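Alpha-galacturonidase (Bacillus subtilis, PDB 3FEF) hydrolyses alpha-1,4-linked galacturonate, such as di-galacturonate, as a family 4 glycoside hydrolase that depends on NAD(+) and manganese. Local coordinates at residues L3-G14 / R31-D40; G13-M23 / A45-G53. All coordinates share one frame; numbering follows the deposited sequence. Where two conformers were deposited one is given.

Contact 1. Residues L3-G14 / R31-D40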
loop_
_atom_site.group_PDB
_atom_site.type_symbol
_atom_site.label_atom_id
_atom_site.label_comp_id
_atom_site.label_asym_id
_atom_site.label_seq_id
_atom_site.Cartn_x
_atom_site.Cartn_y
_atom_site.Cartn_z
ATOM N N LEU A 3 -40.195 -12.453 8.890
ATOM C CA LEU A 3 -39.520 -11.566 9.883
ATOM C C LEU A 3 -40.256 -10.233 9.942
ATOM O O LEU A 3 -40.376 -9.521 8.943
ATOM C CB LEU A 3 -38.038 -11.387 9.533
ATOM C CG LEU A 3 -37.133 -10.580 10.472
ATOM C CD1 LEU A 3 -37.079 -11.172 11.887
ATOM C CD2 LEU A 3 -35.724 -10.473 9.885
ATOM N N ASP A 4 -40.758 -9.912 11.125
ATOM C CA ASP A 4 -41.725 -8.845 11.297
ATOM C C ASP A 4 -41.091 -7.636 11.968
ATOM O O ASP A 4 -39.952 -7.696 12.412
ATOM C CB ASP A 4 -42.890 -9.342 12.163
ATOM C CG ASP A 4 -43.591 -10.556 11.572
ATOM O OD1 ASP A 4 -43.488 -10.780 10.342
ATOM O OD2 ASP A 4 -44.252 -11.289 12.338
ATOM N N GLN A 5 -41.842 -6.541 12.032
ATOM C CA GLN A 5 -41.419 -5.336 12.746
ATOM C C GLN A 5 -40.140 -4.658 12.225
ATOM O O GLN A 5 -39.479 -3.925 12.956
ATOM C CB GLN A 5 -41.307 -5.637 14.235
ATOM C CG GLN A 5 -42.670 -5.944 14.861
ATOM C CD GLN A 5 -42.562 -6.502 16.262
ATOM O OE1 GLN A 5 -41.608 -7.217 16.591
ATOM N NE2 GLN A 5 -43.544 -6.188 17.098
ATOM N N ILE A 6 -39.808 -4.895 10.961
ATOM C CA ILE A 6 -38.685 -4.222 10.328
ATOM C C ILE A 6 -39.060 -2.776 10.096
ATOM O O ILE A 6 -40.224 -2.470 9.827
ATOM C CB ILE A 6 -38.363 -4.857 8.964
ATOM C CG1 ILE A 6 -37.954 -6.319 9.166
ATOM C CG2 ILE A 6 -37.296 -4.046 8.229
ATOM C CD1 ILE A 6 -36.919 -6.473 10.256
ATOM N N LYS A 7 -38.083 -1.882 10.187
ATOM C CA LYS A 7 -38.370 -0.474 9.959
ATOM C C LYS A 7 -37.451 0.156 8.916
ATOM O O LYS A 7 -36.228 0.151 9.051
ATOM C CB LYS A 7 -38.323 0.305 11.272
ATOM C CG LYS A 7 -38.025 1.769 11.088
ATOM C CD LYS A 7 -39.203 2.653 11.426
ATOM C CE LYS A 7 -38.885 4.117 11.172
ATOM N NZ LYS A 7 -38.358 4.858 12.358
ATOM N N ILE A 8 -38.067 0.684 7.871
ATOM C CA ILE A 8 -37.351 1.327 6.792
ATOM C C ILE A 8 -37.588 2.836 6.839
ATOM O O ILE A 8 -38.730 3.303 6.891
ATOM C CB ILE A 8 -37.835 0.781 5.449
ATOM C CG1 ILE A 8 -37.548 -0.719 5.335
ATOM C CG2 ILE A 8 -37.177 1.528 4.289
ATOM C CD1 ILE A 8 -38.229 -1.379 4.108
ATOM N N ALA A 9 -36.509 3.604 6.867
ATOM C CA ALA A 9 -36.623 5.040 6.730
ATOM C C ALA A 9 -36.393 5.351 5.260
ATOM O O ALA A 9 -35.450 4.852 4.650
ATOM C CB ALA A 9 -35.610 5.738 7.590
ATOM N N TYR A 10 -37.270 6.152 4.677
ATOM C CA TYR A 10 -37.127 6.494 3.273
ATOM C C TYR A 10 -36.936 7.990 3.096
ATOM O O TYR A 10 -37.879 8.751 3.279
ATOM C CB TYR A 10 -38.350 6.060 2.483
ATOM C CG TYR A 10 -38.028 5.965 1.027
ATOM C CD1 TYR A 10 -37.935 4.740 0.410
ATOM C CD2 TYR A 10 -37.731 7.098 0.289
ATOM C CE1 TYR A 10 -37.605 4.637 -0.919
ATOM C CE2 TYR A 10 -37.402 7.005 -1.040
ATOM C CZ TYR A 10 -37.334 5.764 -1.635
ATOM O OH TYR A 10 -37.003 5.650 -2.954
ATOM N N ILE A 11 -35.720 8.399 2.726
ATOM C CA ILE A 11 -35.405 9.798 2.477
ATOM C C ILE A 11 -35.560 10.126 0.991
ATOM O O ILE A 11 -34.847 9.597 0.132
ATOM C CB ILE A 11 -33.988 10.142 2.959
ATOM C CG1 ILE A 11 -33.837 9.762 4.426
ATOM C CG2 ILE A 11 -33.703 11.621 2.736
ATOM C CD1 ILE A 11 -32.430 9.840 4.944
ATOM N N GLY A 12 -36.518 11.004 0.701
ATOM C CA GLY A 12 -36.952 11.286 -0.650
ATOM C C GLY A 12 -38.261 10.551 -0.829
ATOM O O GLY A 12 -38.644 10.185 -1.959
ATOM N N GLY A 13 -38.956 10.344 0.294
ATOM C CA GLY A 13 -40.195 9.552 0.336
ATOM C C GLY A 13 -41.381 10.050 -0.484
ATOM O O GLY A 13 -42.452 9.422 -0.494
ATOM N N GLY A 14 -41.199 11.173 -1.172
ATOM C CA GLY A 14 -42.216 11.677 -2.081
ATOM C C GLY A 14 -41.887 11.203 -3.485
ATOM O O GLY A 14 -42.603 11.502 -4.442
ATOM N N ARG A 31 -41.435 -12.678 2.786
ATOM C CA ARG A 31 -40.396 -12.897 3.785
ATOM C C ARG A 31 -40.409 -11.868 4.918
ATOM O O ARG A 31 -39.903 -12.137 5.998
ATOM C CB ARG A 31 -39.022 -12.905 3.109
ATOM C CG ARG A 31 -38.721 -14.139 2.230
ATOM C CD ARG A 31 -37.292 -14.042 1.632
ATOM N NE ARG A 31 -37.175 -12.980 0.632
ATOM C CZ ARG A 31 -36.088 -12.727 -0.092
ATOM N NH1 ARG A 31 -34.987 -13.455 0.062
ATOM N NH2 ARG A 31 -36.104 -11.737 -0.977
HETATM N N MSE A 32 -40.994 -10.695 4.691
HETATM C CA MSE A 32 -40.829 -9.592 5.637
HETATM C C MSE A 32 -42.081 -8.766 5.864
HETATM O O MSE A 32 -42.993 -8.756 5.048
HETATM C CB MSE A 32 -39.752 -8.626 5.135
HETATM C CG MSE A 32 -38.355 -9.192 4.995
HETATM SE SE MSE A 32 -37.185 -7.860 4.135
HETATM C CE MSE A 32 -37.981 -7.769 2.364
ATOM N N SER A 33 -42.090 -8.023 6.962
ATOM C CA SER A 33 -43.116 -7.021 7.167
ATOM C C SER A 33 -42.668 -6.025 8.218
ATOM O O SER A 33 -41.792 -6.327 9.029
ATOM C CB SER A 33 -44.437 -7.683 7.581
ATOM O OG SER A 33 -44.439 -7.936 8.970
ATOM N N GLY A 34 -43.279 -4.844 8.212
ATOM C CA GLY A 34 -42.960 -3.794 9.176
ATOM C C GLY A 34 -43.469 -2.452 8.682
ATOM O O GLY A 34 -44.548 -2.368 8.091
ATOM N N THR A 35 -42.688 -1.398 8.893
ATOM C CA THR A 35 -43.136 -0.046 8.565
ATOM C C THR A 35 -42.129 0.751 7.727
ATOM O O THR A 35 -40.912 0.584 7.850
ATOM C CB THR A 35 -43.376 0.766 9.842
ATOM O OG1 THR A 35 -42.114 0.996 10.465
ATOM C CG2 THR A 35 -44.257 -0.001 10.824
ATOM N N VAL A 36 -42.660 1.648 6.907
ATOM C CA VAL A 36 -41.853 2.550 6.119
ATOM C C VAL A 36 -42.145 3.990 6.524
ATOM O O VAL A 36 -43.243 4.493 6.286
ATOM C CB VAL A 36 -42.152 2.374 4.632
ATOM C CG1 VAL A 36 -41.270 3.289 3.799
ATOM C CG2 VAL A 36 -41.948 0.906 4.228
ATOM N N ALA A 37 -41.170 4.647 7.145
ATOM C CA ALA A 37 -41.283 6.074 7.425
ATOM C C ALA A 37 -40.850 6.862 6.182
ATOM O O ALA A 37 -39.680 6.783 5.764
ATOM C CB ALA A 37 -40.421 6.444 8.608
ATOM N N LEU A 38 -41.790 7.604 5.592
ATOM C CA LEU A 38 -41.513 8.415 4.410
ATOM C C LEU A 38 -41.154 9.856 4.784
ATOM O O LEU A 38 -41.964 10.581 5.360
ATOM C CB LEU A 38 -42.724 8.417 3.479
ATOM C CG LEU A 38 -43.230 7.087 2.907
ATOM C CD1 LEU A 38 -44.590 7.267 2.257
ATOM C CD2 LEU A 38 -42.255 6.512 1.895
ATOM N N TYR A 39 -39.940 10.283 4.466
ATOM C CA TYR A 39 -39.576 11.673 4.712
ATOM C C TYR A 39 -39.204 12.390 3.424
ATOM O O TYR A 39 -38.475 11.851 2.584
ATOM C CB TYR A 39 -38.428 11.785 5.716
ATOM C CG TYR A 39 -37.939 13.200 5.852
ATOM C CD1 TYR A 39 -38.579 14.097 6.704
ATOM C CD2 TYR A 39 -36.857 13.656 5.099
ATOM C CE1 TYR A 39 -38.149 15.402 6.812
ATOM C CE2 TYR A 39 -36.414 14.970 5.200
ATOM C CZ TYR A 39 -37.067 15.835 6.066
ATOM O OH TYR A 39 -36.636 17.141 6.186
ATOM N N ASP A 40 -39.690 13.620 3.283
ATOM C CA ASP A 40 -39.443 14.414 2.090
ATOM C C ASP A 40 -39.680 15.889 2.389
ATOM O O ASP A 40 -40.648 16.242 3.061
ATOM C CB ASP A 40 -40.360 13.954 0.953
ATOM C CG ASP A 40 -39.870 14.412 -0.418
ATOM O OD1 ASP A 40 -39.617 15.624 -0.585
ATOM O OD2 ASP A 40 -39.738 13.556 -1.325
HETATM O O HOH W 1 -41.464 -1.746 12.208
#
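From Ile6-Gly34 to Ile11-Tyr39 the two chains run as neighbouring parallel strands, their axes 4.7 Å apart and 16° off parallel, joined by the alternating ladder in which Ile8 N gives to Thr35 O and Ala37 N to Ile8 O. Before the ladder begins, Ser33 N bonds to Leu3 O, and Ser33 OG makes a weak 3.3 Å bond to Asp4 OD1. Gly34 lies close against the other strand, its CA 3.1 Å from Ile6 O in a CA-H...O contact. Lys7, Ala37 and Thr35 share one face. The lysine chain crosses Thr35 with CD 3.5 Å from OG1 and then lays CE against Ala37 CB at 3.8 Å; bends at chi2 and chi4 carry NZ on to the carbonyls of Ala72 and Ser74. On the face of Ile8, Val36, Tyr10 and Leu38, Tyr10 CB sits 4.0 Å from Leu38 CD2, while CG of Tyr10, standing anti to the backbone N (chi1 -160°), leads the phenol away from strand 34-39 to Trp18, Ala19 and Leu22 of helix 18-28. At the C-terminal end of the ladder, a type II turn from Tyr10 to Gly13 brings two amides onto Tyr39 O: Gly12 N comes nearly end-on to the carbonyl, Gly13 N from 46° above its plane. Gly13 O packs against Leu38 CD2 at 3.8 Å. Asp40 then receives Gly14 N at OD2, 2.8 Å away on the anti side of the carboxylate, and its OD1 takes the amide of Asp42. The aspartate is thus held at both oxygens by backbone N-H groups beside the glycine turn, which fits the strand-end acid of Rossmann folds and the NAD(+) site inferred here by similarity.

Contact 2. Residues G13-M23 / A45-G53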
loop_
_atom_site.group_PDB
_atom_site.type_symbol
_atom_site.label_atom_id
_atom_site.label_comp_id
_atom_site.label_asym_id
_atom_site.label_seq_id
_atom_site.Cartn_x
_atom_site.Cartn_y
_atom_site.Cartn_z
ATOM N N GLY A 13 -38.956 10.344 0.294
ATOM C CA GLY A 13 -40.195 9.552 0.336
ATOM C C GLY A 13 -41.381 10.050 -0.484
ATOM O O GLY A 13 -42.452 9.422 -0.494
ATOM N N GLY A 14 -41.199 11.173 -1.172
ATOM C CA GLY A 14 -42.216 11.677 -2.081
ATOM C C GLY A 14 -41.887 11.203 -3.485
ATOM O O GLY A 14 -42.603 11.502 -4.442
ATOM N N SER A 15 -40.791 10.456 -3.593
ATOM C CA SER A 15 -40.280 9.975 -4.879
ATOM C C SER A 15 -41.364 9.304 -5.700
ATOM O O SER A 15 -42.225 8.608 -5.172
ATOM C CB SER A 15 -39.135 8.992 -4.657
ATOM O OG SER A 15 -39.037 8.086 -5.748
ATOM N N GLN A 16 -41.320 9.526 -7.004
ATOM C CA GLN A 16 -42.257 8.894 -7.904
ATOM C C GLN A 16 -41.526 7.907 -8.808
ATOM O O GLN A 16 -42.091 7.430 -9.793
ATOM C CB GLN A 16 -43.022 9.958 -8.707
ATOM C CG GLN A 16 -44.118 10.655 -7.882
ATOM C CD GLN A 16 -44.753 11.853 -8.580
ATOM O OE1 GLN A 16 -45.972 11.920 -8.723
ATOM N NE2 GLN A 16 -43.927 12.810 -9.002
ATOM N N GLY A 17 -40.268 7.606 -8.463
ATOM C CA GLY A 17 -39.457 6.601 -9.184
ATOM C C GLY A 17 -39.059 5.441 -8.271
ATOM O O GLY A 17 -39.783 4.439 -8.153
ATOM N N TRP A 18 -37.916 5.583 -7.603
ATOM C CA TRP A 18 -37.454 4.581 -6.632
ATOM C C TRP A 18 -38.451 4.194 -5.537
ATOM O O TRP A 18 -38.591 3.018 -5.241
ATOM C CB TRP A 18 -36.111 5.002 -6.011
ATOM C CG TRP A 18 -35.032 5.068 -7.050
ATOM C CD1 TRP A 18 -34.493 6.192 -7.611
ATOM C CD2 TRP A 18 -34.406 3.953 -7.691
ATOM N NE1 TRP A 18 -33.545 5.837 -8.547
ATOM C CE2 TRP A 18 -33.476 4.469 -8.612
ATOM C CE3 TRP A 18 -34.519 2.567 -7.549
ATOM C CZ2 TRP A 18 -32.668 3.642 -9.398
ATOM C CZ3 TRP A 18 -33.727 1.747 -8.331
ATOM C CH2 TRP A 18 -32.812 2.286 -9.247
ATOM N N ALA A 19 -39.121 5.158 -4.911
ATOM C CA ALA A 19 -40.086 4.801 -3.849
ATOM C C ALA A 19 -41.186 3.840 -4.341
ATOM O O ALA A 19 -41.533 2.886 -3.659
ATOM C CB ALA A 19 -40.707 6.059 -3.204
ATOM N N ARG A 20 -41.716 4.103 -5.527
ATOM C CA ARG A 20 -42.759 3.271 -6.140
ATOM C C ARG A 20 -42.256 1.857 -6.419
ATOM O O ARG A 20 -42.904 0.867 -6.074
ATOM C CB ARG A 20 -43.231 3.889 -7.460
ATOM C CG ARG A 20 -43.999 5.166 -7.301
ATOM C CD ARG A 20 -45.251 4.946 -6.481
ATOM N NE ARG A 20 -45.744 6.226 -6.004
ATOM C CZ ARG A 20 -46.423 7.077 -6.762
ATOM N NH1 ARG A 20 -46.702 6.748 -8.017
ATOM N NH2 ARG A 20 -46.820 8.250 -6.264
ATOM N N SER A 21 -41.095 1.777 -7.046
ATOM C CA SER A 21 -40.456 0.503 -7.311
ATOM C C SER A 21 -40.211 -0.277 -6.011
ATOM O O SER A 21 -40.481 -1.474 -5.922
ATOM C CB SER A 21 -39.159 0.727 -8.081
ATOM O OG SER A 21 -38.103 0.022 -7.453
ATOM N N LEU A 22 -39.724 0.408 -4.987
ATOM C CA LEU A 22 -39.593 -0.221 -3.684
ATOM C C LEU A 22 -40.949 -0.749 -3.186
ATOM O O LEU A 22 -41.045 -1.857 -2.667
ATOM C CB LEU A 22 -39.004 0.769 -2.676
ATOM C CG LEU A 22 -39.172 0.385 -1.209
ATOM C CD1 LEU A 22 -38.192 -0.718 -0.828
ATOM C CD2 LEU A 22 -39.034 1.610 -0.290
HETATM N N MSE A 23 -41.999 0.047 -3.333
HETATM C CA MSE A 23 -43.320 -0.368 -2.850
HETATM C C MSE A 23 -43.820 -1.634 -3.542
HETATM O O MSE A 23 -44.276 -2.574 -2.890
HETATM C CB MSE A 23 -44.332 0.760 -3.026
HETATM C CG MSE A 23 -44.069 1.925 -2.112
HETATM SE SE MSE A 23 -45.251 3.447 -2.459
HETATM C CE MSE A 23 -44.077 4.810 -1.715
ATOM N N ALA A 45 -46.056 15.301 -1.281
ATOM C CA ALA A 45 -45.742 14.121 -2.081
ATOM C C ALA A 45 -45.588 12.892 -1.181
ATOM O O ALA A 45 -46.047 11.803 -1.516
ATOM C CB ALA A 45 -44.474 14.356 -2.909
ATOM N N ALA A 46 -44.948 13.058 -0.030
ATOM C CA ALA A 46 -44.753 11.922 0.856
ATOM C C ALA A 46 -46.117 11.408 1.316
ATOM O O ALA A 46 -46.339 10.205 1.399
ATOM C CB ALA A 46 -43.881 12.309 2.050
ATOM N N GLN A 47 -47.026 12.335 1.603
ATOM C CA GLN A 47 -48.358 11.987 2.097
ATOM C C GLN A 47 -49.116 11.157 1.065
ATOM O O GLN A 47 -49.809 10.198 1.402
ATOM C CB GLN A 47 -49.145 13.257 2.455
ATOM C CG GLN A 47 -50.396 13.015 3.300
ATOM C CD GLN A 47 -51.077 14.308 3.729
ATOM O OE1 GLN A 47 -51.159 15.265 2.959
ATOM N NE2 GLN A 47 -51.568 14.337 4.960
ATOM N N LYS A 48 -48.968 11.528 -0.197
ATOM C CA LYS A 48 -49.570 10.780 -1.288
ATOM C C LYS A 48 -48.985 9.368 -1.467
ATOM O O LYS A 48 -49.719 8.415 -1.726
ATOM C CB LYS A 48 -49.463 11.579 -2.581
ATOM C CG LYS A 48 -50.382 12.793 -2.591
ATOM C CD LYS A 48 -50.139 13.642 -3.814
ATOM C CE LYS A 48 -50.948 14.925 -3.740
ATOM N NZ LYS A 48 -50.783 15.719 -4.981
ATOM N N ASN A 49 -47.672 9.236 -1.343
ATOM C CA ASN A 49 -47.067 7.912 -1.321
ATOM C C ASN A 49 -47.520 7.110 -0.112
ATOM O O ASN A 49 -47.570 5.879 -0.144
ATOM C CB ASN A 49 -45.544 8.016 -1.335
ATOM C CG ASN A 49 -44.989 8.073 -2.733
ATOM O OD1 ASN A 49 -45.643 7.640 -3.674
ATOM N ND2 ASN A 49 -43.778 8.612 -2.882
ATOM N N GLU A 50 -47.837 7.804 0.970
ATOM C CA GLU A 50 -48.301 7.105 2.154
ATOM C C GLU A 50 -49.665 6.473 1.889
ATOM O O GLU A 50 -49.925 5.349 2.304
ATOM C CB GLU A 50 -48.369 8.046 3.348
ATOM C CG GLU A 50 -49.064 7.449 4.529
ATOM C CD GLU A 50 -49.732 8.504 5.380
ATOM O OE1 GLU A 50 -49.028 9.189 6.163
ATOM O OE2 GLU A 50 -50.969 8.645 5.260
ATOM N N VAL A 51 -50.531 7.196 1.185
ATOM C CA VAL A 51 -51.883 6.707 0.911
ATOM C C VAL A 51 -51.854 5.590 -0.137
ATOM O O VAL A 51 -52.498 4.562 0.018
ATOM C CB VAL A 51 -52.824 7.857 0.439
ATOM C CG1 VAL A 51 -54.176 7.312 -0.005
ATOM C CG2 VAL A 51 -52.996 8.895 1.540
ATOM N N ILE A 52 -51.106 5.796 -1.214
ATOM C CA ILE A 52 -50.905 4.729 -2.186
ATOM C C ILE A 52 -50.231 3.511 -1.536
ATOM O O ILE A 52 -50.603 2.369 -1.784
ATOM C CB ILE A 52 -50.056 5.227 -3.346
ATOM C CG1 ILE A 52 -50.819 6.311 -4.125
ATOM C CG2 ILE A 52 -49.628 4.074 -4.232
ATOM C CD1 ILE A 52 -49.923 7.165 -5.021
ATOM N N GLY A 53 -49.257 3.753 -0.672
ATOM C CA GLY A 53 -48.561 2.645 -0.030
ATOM C C GLY A 53 -49.469 1.768 0.819
ATOM O O GLY A 53 -49.394 0.525 0.771
#
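Asn49 reaches from helix 45-53 into the bend before helix 18-23 and joins both parts of segment 13-23 through its amide. ND2 spends its two hydrogens on Gly13 O and Ser15 O, each 2.8 Å away and close to the amide plane. OD1 receives Arg20 NE at 2.7 Å and Arg20 NH2 at 2.9 Å, a side-on grip by two nitrogens on one oxygen; the bend of the arginine chain at chi2 (-61°) brings the guanidinium edge there, its plane 87° from the amide's. All the amide's polar atoms are therefore engaged and its rotation is fixed. Met23 CE packs on Asn49 CB and CG at 3.5 Å, and at the Gly14 end Ala45 CB lies 3.6 Å from Gly14 CA. Around this tight core contacts are sparse. The helix axes come no nearer than 11.2 Å, so side chains bridge them; toward the C-terminal end Met23 SE meets Gly53 CA at 4.2 Å. On the flank where Arg20 is partly exposed, bordered by helix 295-314, Ile52 CD1 lies over one guanidinium face, offset toward its rim, and Arg20 NH2 also bonds Thr309. Ser15 OG accepts from Gly17 N in an ST turn and from Ala19 N, bracing the start of helix 18-23. A glycine-rich bend leading into the first helix, here tied by asparagine to the second, is characteristic of the dinucleotide-binding half of a Rossmann fold.

Contacts 1 and 2 share Gly13 and Gly14, and their centres lie 11 Å apart. Contact 1 is the strand pair of a beta-alpha-beta unit; contact 2 joins the helix of that unit to the next one, so the glycine bend is bonded both by Asp40, at Gly14 N, and by Asn49, at Gly13 O. Tyr10 links the layers, with OH 2.9 Å from Ala19 N and CD1 3.4 Å from Leu22 CD2, and Leu38 CD1 approaches Ala46 O at 3.5 Å. Nearly all residues of both contacts fall in the NAD(+) site inferred by similarity. The side chain of Ser15 stands about 11 Å from that of His170, the probable proton donor, and about 14 Å from the bound magnesium ion.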